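Local coordinates for haloacid dehalogenase-like hydrolase (Salmonella enterica subsp. enterica serovar Typhi, PDB 4EZE), which probably catalyses the magnesium-dependent hydrolysis of O-phosphoserine to serine and phosphate, the last step of serine biosynthesis, at residues 258-262 and 263-267; 291-294 and 295-299. One frame throughout, in Å; residues are numbered along the deposited sequence. Where two conformers were deposited one is given.

How the contacts relate
Contact 1 closes before contact 2 opens along the chain; their centres lie 20 Å apart and their nearest atoms about 7 Å, without touching. Both adjoin the parallel six-stranded sheet of the HAD-type hydrolase fold. In contact 1 the chain leaves helix 244-258 and turns into strand 265-269, whose neighbours are strands 110-113 and 283-287. Contact 2 is helix 291-296 and its exit, which connects strand 283-287 to the outermost strand 299-301. Asp-270 is a ligand of the bound sodium ion together with Asp-114 and Asp-116, so contact 1 marks the entry of the strand that runs up to Asp-270, whereas contact 2 leads into the sheet's edge strand.

Contact 1 (258-262 and 263-267); sequences LNIAT and ENIIA
The carboxamide of Asn-264 and the carboxylate of Glu-263 both approach the methyl of Ala-261, each with one corner. Asn-264 ND2 is 3.8 Å from Ala-261 CB, which lies off the amide plane; a bridging water sits nearer that plane and on its other side. Glu-263 OE1 comes to 3.3 Å from Ala-261 CB, again with the methyl clearly displaced from the plane of the acid. At the far corner of the amide, Asn-264 OD1 accepts a hydrogen bond from Ala-107 N. The water accepts twice, from Asn-264 ND2 at 2.6 Å and from Ala-261 N at 2.7 Å. The first torsion of Asn-264 (chi1 -70°) sets CG beside its own backbone N, which turns the amide back toward Ala-261.

On the inner side, Ile-260 CG2 rests 4.0 Å from Asn-264 CB and 4.2 Å from Ile-265 CG1, the two isoleucine branches making the apolar part of the contact. Ile-260 also reaches Ile-110, and Ile-265 packs on Leu-251 and Ala-255 of helix 244-258.

The backbone follows a 3-10 turn after the Schellman motif at Asn-259 that ends this helix. Ile-265 N donates to Thr-262 O at 3.0 Å and 164°, from well above the carbonyl plane. A similar bond from Asn-264 N to Ala-261 O is less certain, because the model is crowded at that nitrogen. The turn thus delivers the chain into strand 265-269, where Ile-266 pairs with Ile-110 and Ala-112.

Chemically, the amide is held at both ends, its oxygen accepting and its nitrogen donating, which restrains its rotation; the bond from Ala-107 N identifies the oxygen. The water accepts from both N-H groups, tying the amide of Asn-264 to the backbone of Ala-261.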
loop_
_atom_site.group_PDB
_atom_site.type_symbol
_atom_site.label_atom_id
_atom_site.label_comp_id
_atom_site.label_asym_id
_atom_site.label_seq_id
_atom_site.Cartn_x
_atom_site.Cartn_y
_atom_site.Cartn_z
ATOM N N LEU A 258 7.115 4.227 19.026
ATOM C CA LEU A 258 5.784 3.921 19.554
ATOM C C LEU A 258 5.747 2.605 20.327
ATOM O O LEU A 258 4.688 2.177 20.785
ATOM C CB LEU A 258 4.765 3.886 18.412
ATOM C CG LEU A 258 4.567 5.253 17.754
ATOM C CD1 LEU A 258 3.529 5.216 16.638
ATOM C CD2 LEU A 258 4.162 6.256 18.819
ATOM N N ASN A 259 6.905 1.966 20.462
ATOM C CA ASN A 259 6.990 0.659 21.104
ATOM C C ASN A 259 6.075 -0.405 20.518
ATOM O O ASN A 259 5.394 -1.134 21.241
ATOM C CB ASN A 259 6.744 0.794 22.597
ATOM C CG ASN A 259 7.947 1.341 23.310
ATOM O OD1 ASN A 259 8.065 2.550 23.501
ATOM N ND2 ASN A 259 8.881 0.457 23.657
ATOM N N ILE A 260 6.104 -0.512 19.198
ATOM C CA ILE A 260 5.218 -1.394 18.477
ATOM C C ILE A 260 6.009 -2.551 17.869
ATOM O O ILE A 260 6.961 -2.334 17.132
ATOM C CB ILE A 260 4.414 -0.583 17.434
ATOM C CG1 ILE A 260 3.542 0.453 18.173
ATOM C CG2 ILE A 260 3.580 -1.490 16.533
ATOM C CD1 ILE A 260 2.440 1.088 17.349
ATOM N N ALA A 261 5.624 -3.784 18.216
ATOM C CA ALA A 261 6.285 -4.980 17.706
ATOM C C ALA A 261 6.069 -5.140 16.203
ATOM O O ALA A 261 5.022 -4.768 15.655
ATOM C CB ALA A 261 5.777 -6.223 18.453
ATOM N N THR A 262 7.041 -5.747 15.550
ATOM C CA THR A 262 7.002 -5.895 14.120
ATOM C C THR A 262 5.762 -6.631 13.663
ATOM O O THR A 262 5.198 -6.303 12.633
ATOM C CB THR A 262 8.265 -6.590 13.606
ATOM O OG1 THR A 262 9.383 -5.776 13.953
ATOM C CG2 THR A 262 8.227 -6.723 12.101
ATOM N N GLU A 263 5.300 -7.606 14.427
ATOM C CA GLU A 263 4.175 -8.350 13.917
ATOM C C GLU A 263 2.946 -7.457 13.919
ATOM O O GLU A 263 1.892 -7.843 13.426
ATOM C CB GLU A 263 3.916 -9.655 14.688
ATOM C CG GLU A 263 3.431 -9.489 16.132
ATOM C CD GLU A 263 4.469 -9.914 17.171
ATOM O OE1 GLU A 263 5.541 -9.268 17.274
ATOM O OE2 GLU A 263 4.205 -10.899 17.896
ATOM N N ASN A 264 3.054 -6.264 14.486
ATOM C CA ASN A 264 1.854 -5.421 14.561
ATOM C C ASN A 264 1.959 -4.262 13.590
ATOM O O ASN A 264 1.165 -3.300 13.631
ATOM C CB ASN A 264 1.646 -4.917 15.980
ATOM C CG ASN A 264 1.240 -6.018 16.919
ATOM O OD1 ASN A 264 0.297 -6.749 16.653
ATOM N ND2 ASN A 264 1.957 -6.150 18.018
ATOM N N ILE A 265 2.980 -4.340 12.742
ATOM C CA ILE A 265 3.191 -3.337 11.697
ATOM C C ILE A 265 2.608 -3.802 10.364
ATOM O O ILE A 265 3.042 -4.806 9.794
ATOM C CB ILE A 265 4.678 -3.073 11.503
ATOM C CG1 ILE A 265 5.288 -2.533 12.789
ATOM C CG2 ILE A 265 4.927 -2.082 10.366
ATOM C CD1 ILE A 265 6.779 -2.305 12.670
ATOM N N ILE A 266 1.616 -3.072 9.881
ATOM C CA ILE A 266 1.116 -3.243 8.520
ATOM C C ILE A 266 1.647 -2.087 7.622
ATOM O O ILE A 266 1.537 -0.907 7.982
ATOM C CB ILE A 266 -0.415 -3.240 8.530
ATOM C CG1 ILE A 266 -0.965 -4.432 9.316
ATOM C CG2 ILE A 266 -0.979 -3.209 7.123
ATOM C CD1 ILE A 266 -2.411 -4.220 9.711
ATOM N N ALA A 267 2.232 -2.435 6.471
ATOM C CA ALA A 267 2.701 -1.473 5.457
ATOM C C ALA A 267 2.113 -1.843 4.099
ATOM O O ALA A 267 2.016 -3.022 3.774
ATOM C CB ALA A 267 4.215 -1.489 5.373
HETATM O O HOH W 1 3.194 -4.205 19.265
#

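Contact 2 (291-294 and 295-299)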
loop_
_atom_site.group_PDB
_atom_site.type_symbol
_atom_site.label_atom_id
_atom_site.label_comp_id
_atom_site.label_asym_id
_atom_site.label_seq_id
_atom_site.Cartn_x
_atom_site.Cartn_y
_atom_site.Cartn_z
ATOM N N PRO A 291 4.810 -6.111 -10.943
ATOM C CA PRO A 291 5.136 -7.539 -11.030
ATOM C C PRO A 291 6.217 -7.997 -10.032
ATOM O O PRO A 291 6.058 -9.032 -9.380
ATOM C CB PRO A 291 5.620 -7.690 -12.478
ATOM C CG PRO A 291 4.825 -6.657 -13.222
ATOM C CD PRO A 291 4.704 -5.482 -12.275
ATOM N N VAL A 292 7.297 -7.235 -9.893
ATOM C CA VAL A 292 8.373 -7.670 -9.009
ATOM C C VAL A 292 7.932 -7.665 -7.543
ATOM O O VAL A 292 8.418 -8.465 -6.742
ATOM C CB VAL A 292 9.664 -6.842 -9.177
ATOM C CG1 VAL A 292 9.417 -5.376 -8.844
ATOM C CG2 VAL A 292 10.765 -7.424 -8.291
ATOM N N VAL A 293 7.001 -6.771 -7.209
ATOM C CA VAL A 293 6.407 -6.729 -5.879
ATOM C C VAL A 293 5.380 -7.851 -5.696
ATOM O O VAL A 293 5.377 -8.526 -4.671
ATOM C CB VAL A 293 5.752 -5.361 -5.577
ATOM C CG1 VAL A 293 5.265 -5.307 -4.133
ATOM C CG2 VAL A 293 6.744 -4.237 -5.833
ATOM N N ARG A 294 4.507 -8.072 -6.673
ATOM C CA ARG A 294 3.510 -9.126 -6.548
ATOM C C ARG A 294 4.204 -10.482 -6.308
ATOM O O ARG A 294 3.613 -11.421 -5.786
ATOM C CB ARG A 294 2.600 -9.154 -7.787
ATOM C CG ARG A 294 1.654 -7.953 -7.918
ATOM C CD ARG A 294 1.062 -7.845 -9.325
ATOM N NE ARG A 294 -0.103 -6.957 -9.414
ATOM C CZ ARG A 294 -1.365 -7.383 -9.534
ATOM N NH1 ARG A 294 -1.601 -8.689 -9.587
ATOM N NH2 ARG A 294 -2.390 -6.515 -9.606
ATOM N N GLU A 295 5.474 -10.582 -6.680
ATOM C CA GLU A 295 6.166 -11.861 -6.551
ATOM C C GLU A 295 6.821 -12.081 -5.205
ATOM O O GLU A 295 6.921 -13.216 -4.744
ATOM C CB GLU A 295 7.188 -12.063 -7.665
ATOM C CG GLU A 295 6.563 -12.429 -9.000
ATOM C CD GLU A 295 7.577 -13.006 -9.965
ATOM O OE1 GLU A 295 8.454 -13.772 -9.509
ATOM O OE2 GLU A 295 7.498 -12.695 -11.174
ATOM N N LYS A 296 7.279 -11.021 -4.555
ATOM C CA LYS A 296 7.810 -11.210 -3.208
ATOM C C LYS A 296 6.749 -11.050 -2.122
ATOM O O LYS A 296 6.875 -11.636 -1.050
ATOM C CB LYS A 296 8.994 -10.280 -2.944
ATOM C CG LYS A 296 10.196 -10.571 -3.825
ATOM C CD LYS A 296 11.492 -10.145 -3.158
ATOM C CE LYS A 296 12.640 -10.124 -4.154
ATOM N NZ LYS A 296 12.412 -9.114 -5.227
ATOM N N ILE A 297 5.700 -10.271 -2.387
ATOM C CA ILE A 297 4.719 -9.989 -1.334
ATOM C C ILE A 297 3.385 -10.668 -1.569
ATOM O O ILE A 297 2.711 -10.405 -2.559
ATOM C CB ILE A 297 4.489 -8.487 -1.137
ATOM C CG1 ILE A 297 5.837 -7.759 -1.010
ATOM C CG2 ILE A 297 3.571 -8.271 0.057
ATOM C CD1 ILE A 297 6.566 -7.964 0.310
ATOM N N HIS A 298 2.998 -11.504 -0.613
ATOM C CA HIS A 298 1.931 -12.475 -0.787
ATOM C C HIS A 298 0.566 -12.059 -0.257
ATOM O O HIS A 298 -0.459 -12.679 -0.589
ATOM C CB HIS A 298 2.379 -13.800 -0.179
ATOM C CG HIS A 298 3.600 -14.357 -0.831
ATOM N ND1 HIS A 298 4.139 -15.579 -0.493
ATOM C CD2 HIS A 298 4.373 -13.866 -1.830
ATOM C CE1 HIS A 298 5.206 -15.805 -1.238
ATOM N NE2 HIS A 298 5.370 -14.781 -2.056
ATOM N N HIS A 299 0.539 -11.001 0.546
ATOM C CA HIS A 299 -0.735 -10.322 0.827
ATOM C C HIS A 299 -0.938 -9.280 -0.276
ATOM O O HIS A 299 -0.059 -8.454 -0.508
ATOM C CB HIS A 299 -0.673 -9.610 2.170
ATOM C CG HIS A 299 -0.627 -10.529 3.352
ATOM N ND1 HIS A 299 -1.576 -11.509 3.568
ATOM C CD2 HIS A 299 0.210 -10.571 4.419
ATOM C CE1 HIS A 299 -1.315 -12.128 4.709
ATOM N NE2 HIS A 299 -0.234 -11.583 5.244
#
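Ile-297 N donates to Val-293 O at 2.9 Å with an N-H...O angle of 159°, an alpha-helical i to i+4 link whose donor stands almost in line with the carbonyl bond. Two weak bonds accompany it: Glu-295 N to Pro-291 O at 3.2 Å, also i to i+4, and Lys-296 N to Val-293 O at 3.1 Å, an i to i+3 bond as in a 3-10 turn. Val-293 O is therefore gripped by two amides, one strongly and one poorly.

The same pair of residues, Val-293 and Ile-297, meets through its side chains. Val-293 CG1 touches Ile-297 CG1 at 4.0 Å, the two lying alongside and pointing the same way; with CG1 of Val-293 opposite its own backbone N (chi1 -174°), that branch is the one offered to Ile-297. Both residues are buried, Val-293 against Ala-286 and Ile-297 against Leu-275 and Leu-278.

The pair sits in a beta-alpha-beta unit: helix 291-296 carries the chain from strand 283-287 to strand 299-301, and Val-293 faces the sheet with its side chain about 9 Å from that of Asp-114, the predicted nucleophile.

On the exposed side, Val-292 CG2 comes within 3.9 Å of Lys-296 NZ, their chains passing at an angle. The lysine is extended until its last torsion (chi4 63°), where the bend brings the ammonium back beside the valine methyl. Glu-295 lays its CG 3.5 Å from Pro-291 O, next to the weak amide bond at that carbonyl.

Past the helix, His-298 turns back along the chain: NE2, at the ring edge, makes a long, weak bond of 3.5 Å to Glu-295 O, which lies in the ring plane. The imidazole also stacks with Tyr-84 of helix 81-93.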